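PDB 1RW1: ArsC family reductase from Pseudomonas aeruginosa, which probably acts as a glutathione-dependent thiol reductase built on a thioredoxin fold, though its physiological substrate is not established. Local coordinates for residues V35-R39 with E40-R44; T18-E22 with H23-Y27. All blocks are in the same frame, centred on the assembly; numbering follows the deposited sequence.

Interaction 1 of 2, residues V35-R39 with E40-R44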
loop_
_atom_site.group_PDB
_atom_site.type_symbol
_atom_site.label_atom_id
_atom_site.label_comp_id
_atom_site.label_asym_id
_atom_site.label_seq_id
_atom_site.Cartn_x
_atom_site.Cartn_y
_atom_site.Cartn_z
ATOM N N VAL A 35 -8.043 -5.557 10.017
ATOM C CA VAL A 35 -7.667 -6.927 9.669
ATOM C C VAL A 35 -6.165 -7.158 9.530
ATOM O O VAL A 35 -5.744 -8.273 9.248
ATOM C CB VAL A 35 -8.394 -7.416 8.395
ATOM C CG1 VAL A 35 -9.904 -7.453 8.621
ATOM C CG2 VAL A 35 -8.027 -6.572 7.192
ATOM N N GLY A 36 -5.331 -6.155 9.747
ATOM C CA GLY A 36 -3.902 -6.346 9.614
ATOM C C GLY A 36 -3.482 -6.606 8.173
ATOM O O GLY A 36 -4.132 -6.156 7.220
ATOM N N ILE A 37 -2.365 -7.318 7.999
ATOM C CA ILE A 37 -1.839 -7.708 6.676
ATOM C C ILE A 37 -0.926 -8.911 6.912
ATOM O O ILE A 37 -0.504 -9.165 8.036
ATOM C CB ILE A 37 -1.073 -6.544 6.022
ATOM C CG1 ILE A 37 -0.858 -6.733 4.509
ATOM C CG2 ILE A 37 0.284 -6.339 6.716
ATOM C CD1 ILE A 37 -2.107 -7.027 3.684
ATOM N N ASP A 38 -0.603 -9.629 5.842
ATOM C CA ASP A 38 0.245 -10.799 5.961
ATOM C C ASP A 38 1.401 -10.759 4.962
ATOM O O ASP A 38 1.452 -9.929 4.047
ATOM C CB ASP A 38 -0.577 -12.085 5.804
ATOM C CG ASP A 38 -1.088 -12.278 4.395
ATOM O OD1 ASP A 38 -0.825 -11.479 3.493
ATOM O OD2 ASP A 38 -1.647 -13.316 4.057
ATOM N N ARG A 39 2.332 -11.683 5.131
ATOM C CA ARG A 39 3.525 -11.720 4.309
ATOM C C ARG A 39 3.208 -12.066 2.873
ATOM O O ARG A 39 3.926 -11.639 1.974
ATOM C CB ARG A 39 4.516 -12.736 4.807
ATOM C CG ARG A 39 5.289 -12.353 5.941
ATOM C CD ARG A 39 6.455 -13.313 6.123
ATOM N NE ARG A 39 7.080 -13.079 7.398
ATOM C CZ ARG A 39 6.704 -13.657 8.510
ATOM N NH1 ARG A 39 5.715 -14.543 8.516
ATOM N NH2 ARG A 39 7.313 -13.325 9.628
ATOM N N GLU A 40 2.176 -12.865 2.631
ATOM C CA GLU A 40 1.868 -13.256 1.282
ATOM C C GLU A 40 1.570 -12.031 0.414
ATOM O O GLU A 40 2.074 -11.906 -0.709
ATOM C CB GLU A 40 0.732 -14.289 1.275
ATOM C CG GLU A 40 0.487 -14.899 -0.089
ATOM C CD GLU A 40 -0.411 -14.066 -0.976
ATOM O OE1 GLU A 40 -1.130 -13.194 -0.475
ATOM O OE2 GLU A 40 -0.397 -14.275 -2.199
ATOM N N HIS A 41 0.789 -11.093 0.935
ATOM C CA HIS A 41 0.511 -9.861 0.215
ATOM C C HIS A 41 1.775 -9.061 0.001
ATOM O O HIS A 41 2.054 -8.586 -1.092
ATOM C CB HIS A 41 -0.473 -9.001 1.017
ATOM C CG HIS A 41 -1.875 -9.349 0.764
ATOM N ND1 HIS A 41 -2.571 -10.294 1.470
ATOM C CD2 HIS A 41 -2.718 -8.849 -0.169
ATOM C CE1 HIS A 41 -3.822 -10.303 1.009
ATOM N NE2 HIS A 41 -3.916 -9.473 -0.016
ATOM N N LEU A 42 2.528 -8.852 1.077
ATOM C CA LEU A 42 3.710 -8.016 0.997
ATOM C C LEU A 42 4.734 -8.559 0.014
ATOM O O LEU A 42 5.369 -7.788 -0.727
ATOM C CB LEU A 42 4.340 -7.828 2.363
ATOM C CG LEU A 42 3.451 -7.094 3.372
ATOM C CD1 LEU A 42 4.032 -7.216 4.752
ATOM C CD2 LEU A 42 3.298 -5.634 2.988
ATOM N N ARG A 43 4.919 -9.871 -0.015
ATOM C CA ARG A 43 5.844 -10.476 -0.973
ATOM C C ARG A 43 5.415 -10.227 -2.406
ATOM O O ARG A 43 6.256 -9.953 -3.262
ATOM C CB ARG A 43 5.937 -11.980 -0.736
ATOM C CG ARG A 43 6.727 -12.353 0.468
ATOM C CD ARG A 43 6.572 -13.802 0.855
ATOM N NE ARG A 43 7.555 -14.124 1.886
ATOM C CZ ARG A 43 7.418 -15.079 2.796
ATOM N NH1 ARG A 43 6.323 -15.827 2.823
ATOM N NH2 ARG A 43 8.383 -15.286 3.687
ATOM N N ARG A 44 4.122 -10.368 -2.687
ATOM C CA ARG A 44 3.623 -10.133 -4.033
ATOM C C ARG A 44 3.800 -8.672 -4.453
ATOM O O ARG A 44 4.221 -8.383 -5.580
ATOM C CB ARG A 44 2.153 -10.523 -4.110
ATOM C CG ARG A 44 1.864 -11.930 -4.487
ATOM C CD ARG A 44 0.428 -12.081 -4.910
ATOM N NE ARG A 44 -0.488 -11.894 -3.793
ATOM C CZ ARG A 44 -1.305 -10.857 -3.653
ATOM N NH1 ARG A 44 -1.348 -9.891 -4.562
ATOM N NH2 ARG A 44 -2.073 -10.786 -2.590
#

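Interaction 2 of 2, residues T18-E22 with H23-Y27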
loop_
_atom_site.group_PDB
_atom_site.type_symbol
_atom_site.label_atom_id
_atom_site.label_comp_id
_atom_site.label_asym_id
_atom_site.label_seq_id
_atom_site.Cartn_x
_atom_site.Cartn_y
_atom_site.Cartn_z
ATOM N N THR A 18 -12.459 8.787 -3.312
ATOM C CA THR A 18 -13.325 9.699 -4.035
ATOM C C THR A 18 -13.235 9.450 -5.540
ATOM O O THR A 18 -14.269 9.439 -6.220
ATOM C CB THR A 18 -13.018 11.152 -3.641
ATOM O OG1 THR A 18 -13.162 11.313 -2.229
ATOM C CG2 THR A 18 -14.029 12.113 -4.236
ATOM N N TRP A 19 -12.035 9.262 -6.064
ATOM C CA TRP A 19 -11.871 8.936 -7.476
ATOM C C TRP A 19 -12.651 7.657 -7.818
ATOM O O TRP A 19 -13.461 7.637 -8.768
ATOM C CB TRP A 19 -10.378 8.824 -7.813
ATOM C CG TRP A 19 -10.095 8.828 -9.288
ATOM C CD1 TRP A 19 -9.627 9.871 -10.027
ATOM C CD2 TRP A 19 -10.268 7.740 -10.210
ATOM N NE1 TRP A 19 -9.524 9.516 -11.348
ATOM C CE2 TRP A 19 -9.927 8.217 -11.490
ATOM C CE3 TRP A 19 -10.733 6.432 -10.092
ATOM C CZ2 TRP A 19 -10.010 7.424 -12.631
ATOM C CZ3 TRP A 19 -10.818 5.645 -11.224
ATOM C CH2 TRP A 19 -10.469 6.147 -12.482
ATOM N N LEU A 20 -12.405 6.590 -7.074
ATOM C CA LEU A 20 -13.039 5.307 -7.365
ATOM C C LEU A 20 -14.568 5.393 -7.249
ATOM O O LEU A 20 -15.306 4.913 -8.119
ATOM C CB LEU A 20 -12.514 4.243 -6.406
ATOM C CG LEU A 20 -11.057 3.835 -6.615
ATOM C CD1 LEU A 20 -10.558 3.077 -5.413
ATOM C CD2 LEU A 20 -10.885 3.024 -7.890
ATOM N N ASP A 21 -15.040 5.989 -6.164
ATOM C CA ASP A 21 -16.462 6.070 -5.892
ATOM C C ASP A 21 -17.161 6.888 -6.975
ATOM O O ASP A 21 -18.223 6.499 -7.462
ATOM C CB ASP A 21 -16.709 6.705 -4.522
ATOM C CG ASP A 21 -16.223 5.861 -3.345
ATOM O OD1 ASP A 21 -16.049 4.636 -3.514
ATOM O OD2 ASP A 21 -16.061 6.428 -2.238
ATOM N N GLU A 22 -16.550 7.995 -7.396
ATOM C CA GLU A 22 -17.148 8.840 -8.407
ATOM C C GLU A 22 -17.163 8.174 -9.780
ATOM O O GLU A 22 -18.048 8.436 -10.599
ATOM C CB GLU A 22 -16.492 10.201 -8.427
ATOM C CG GLU A 22 -16.861 11.012 -7.202
ATOM C CD GLU A 22 -18.327 11.424 -7.139
ATOM O OE1 GLU A 22 -18.895 11.755 -8.191
ATOM O OE2 GLU A 22 -18.909 11.436 -6.017
ATOM N N HIS A 23 -16.197 7.307 -10.044
ATOM C CA HIS A 23 -16.189 6.536 -11.269
ATOM C C HIS A 23 -17.011 5.246 -11.162
ATOM O O HIS A 23 -17.038 4.464 -12.102
ATOM C CB HIS A 23 -14.761 6.247 -11.690
ATOM C CG HIS A 23 -14.075 7.438 -12.281
ATOM N ND1 HIS A 23 -13.345 8.328 -11.526
ATOM C CD2 HIS A 23 -14.006 7.883 -13.555
ATOM C CE1 HIS A 23 -12.852 9.271 -12.308
ATOM N NE2 HIS A 23 -13.244 9.027 -13.544
ATOM N N LYS A 24 -17.699 5.047 -10.040
ATOM C CA LYS A 24 -18.637 3.933 -9.832
ATOM C C LYS A 24 -17.933 2.585 -9.918
ATOM O O LYS A 24 -18.502 1.588 -10.358
ATOM C CB LYS A 24 -19.847 4.009 -10.782
ATOM C CG LYS A 24 -20.650 5.278 -10.599
ATOM C CD LYS A 24 -21.907 5.235 -11.434
ATOM C CE LYS A 24 -22.613 6.570 -11.472
ATOM N NZ LYS A 24 -24.026 6.410 -11.916
ATOM N N VAL A 25 -16.696 2.546 -9.447
ATOM C CA VAL A 25 -15.933 1.311 -9.399
ATOM C C VAL A 25 -16.303 0.566 -8.127
ATOM O O VAL A 25 -16.269 1.130 -7.045
ATOM C CB VAL A 25 -14.427 1.603 -9.385
ATOM C CG1 VAL A 25 -13.633 0.311 -9.274
ATOM C CG2 VAL A 25 -14.004 2.417 -10.618
ATOM N N ALA A 26 -16.658 -0.706 -8.250
ATOM C CA ALA A 26 -16.924 -1.535 -7.071
ATOM C C ALA A 26 -15.588 -2.068 -6.571
ATOM O O ALA A 26 -14.792 -2.566 -7.353
ATOM C CB ALA A 26 -17.862 -2.680 -7.398
ATOM N N TYR A 27 -15.350 -1.979 -5.273
ATOM C CA TYR A 27 -14.118 -2.512 -4.712
ATOM C C TYR A 27 -14.371 -2.897 -3.271
ATOM O O TYR A 27 -15.225 -2.327 -2.594
ATOM C CB TYR A 27 -12.964 -1.493 -4.805
ATOM C CG TYR A 27 -13.251 -0.180 -4.102
ATOM C CD1 TYR A 27 -13.957 0.825 -4.750
ATOM C CD2 TYR A 27 -12.851 0.037 -2.779
ATOM C CE1 TYR A 27 -14.272 2.002 -4.089
ATOM C CE2 TYR A 27 -13.155 1.213 -2.127
ATOM C CZ TYR A 27 -13.865 2.194 -2.786
ATOM O OH TYR A 27 -14.175 3.353 -2.120
#

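Interaction 1 of 2, residues V35-R39 with E40-R44
D38 and H41 meet at the start of helix 39-49 in an N-cap arrangement, a worked example of how one carboxylate oxygen can close a helix end and hold a side chain at once. D38 occupies the N-cap position, and its OD1 accepts a hydrogen bond from the backbone N of H41 at 3.0 Å. The same OD1 accepts a second from ND1 of the H41 ring at 2.9 Å. The two donors arrive from opposite faces of the carboxylate plane: the amide comes on the syn side, 32° out of the plane, and ND1 from the other face, 38° out of it. Because the oxygen sits almost exactly in the plane of the imidazole, the bond fixes the rotation of the ring. With chi1 of D38 at 69°, CG stands between its own backbone N and carbonyl carbon, a setting that swings OD1 over the first helical turn. The other ring nitrogen, NE2, is bonded to the hydroxyl of Y5, so both nitrogens of H41 have partners and the ring is held from two ends.

I37 packs against the same histidine. Its CG1 branch runs anti to the backbone N and brings CD1 to 3.7 Å from CB of H41, in an off-centre CH-pi contact with the ring. CG2 of I37 faces L42, which in turn packs on helix 75-84.

Further along the helix, NE of R44 bridges to OE2 of E40 at 2.9 Å, one turn back, and NH1 of R44 also pairs with E95. On another side of the helix, R39 sends its guanidinium to E80, and its extended chain passes R43 on the way: CD of R39 lies over one face of the R43 guanidinium, 3.7 Å from NH2.

Interaction 2 of 2, residues T18-E22 with H23-Y27
W19 and H23 stack face to face where helix 11-22 ends in a Schellman motif, and the contact illustrates how side chains can reinforce a helix C-terminus. The imidazole lies over the six-membered ring of the indole, centroids 3.7 Å apart and planes at 23°. CE1 of H23 comes within 3.2 Å of CE2 of W19, a close fit. The stacked ring is also tied to the backbone: ND1 of H23 donates to W19 O at 2.8 Å, in the imidazole plane, while H23 N reaches that oxygen from the opposite face of the carbonyl plane. K24 then turns to positive phi, and V25 N bonds L20 O at 3.0 Å to complete the turn.

Like the stack, the side facing strand 2-6 is tightly packed, and there L20 is buried. Its CD1 sits over the face of the Y27 ring, its CB is 3.7 Å from CE1 of Y27, and CD2 meets V25. Helix 106-113 covers L20 and W19, and strand 2-6 packs on L20, V25 and Y27. The loose side carries E22 and K24; the extended lysine chain leads away from the helix end into solvent.

Y27 joins the buried side to the exposed D21. A chi1 of 58° places its ring beside the helix, where OH donates to OD1 of D21 at 2.7 Å, with the carboxylate and ring planes only 14° apart. The hydroxyl thus has R17 NE and D21 OD1 as partners, forming a short hydrogen-bonded chain at the edge of the apolar cluster of L20, V25 and Y27; the nearby positive charge may favour an ionised D21.

From the N terminus, strand 2-6 leads into helix 11-22, and interaction 2 closes the turn at the end of that helix, where the chain reverses into strand 27-31. This turn belongs to the beta-alpha-beta crossover joining the two parallel strands of the thioredoxin fold. Beyond strand 27-31 and the short helix 32-35, interaction 1 closes the loop that leads into helix 39-49. The contacts therefore follow in series, neither nesting nor crossing. The nearest atoms of interaction 1 and interaction 2 are about 13 Å apart. One finishes a helix beside strand 2-6 and helix 106-113; the other begins a helix that packs on helix 75-84. Along the chain, strand 27-31 runs from the one towards the other.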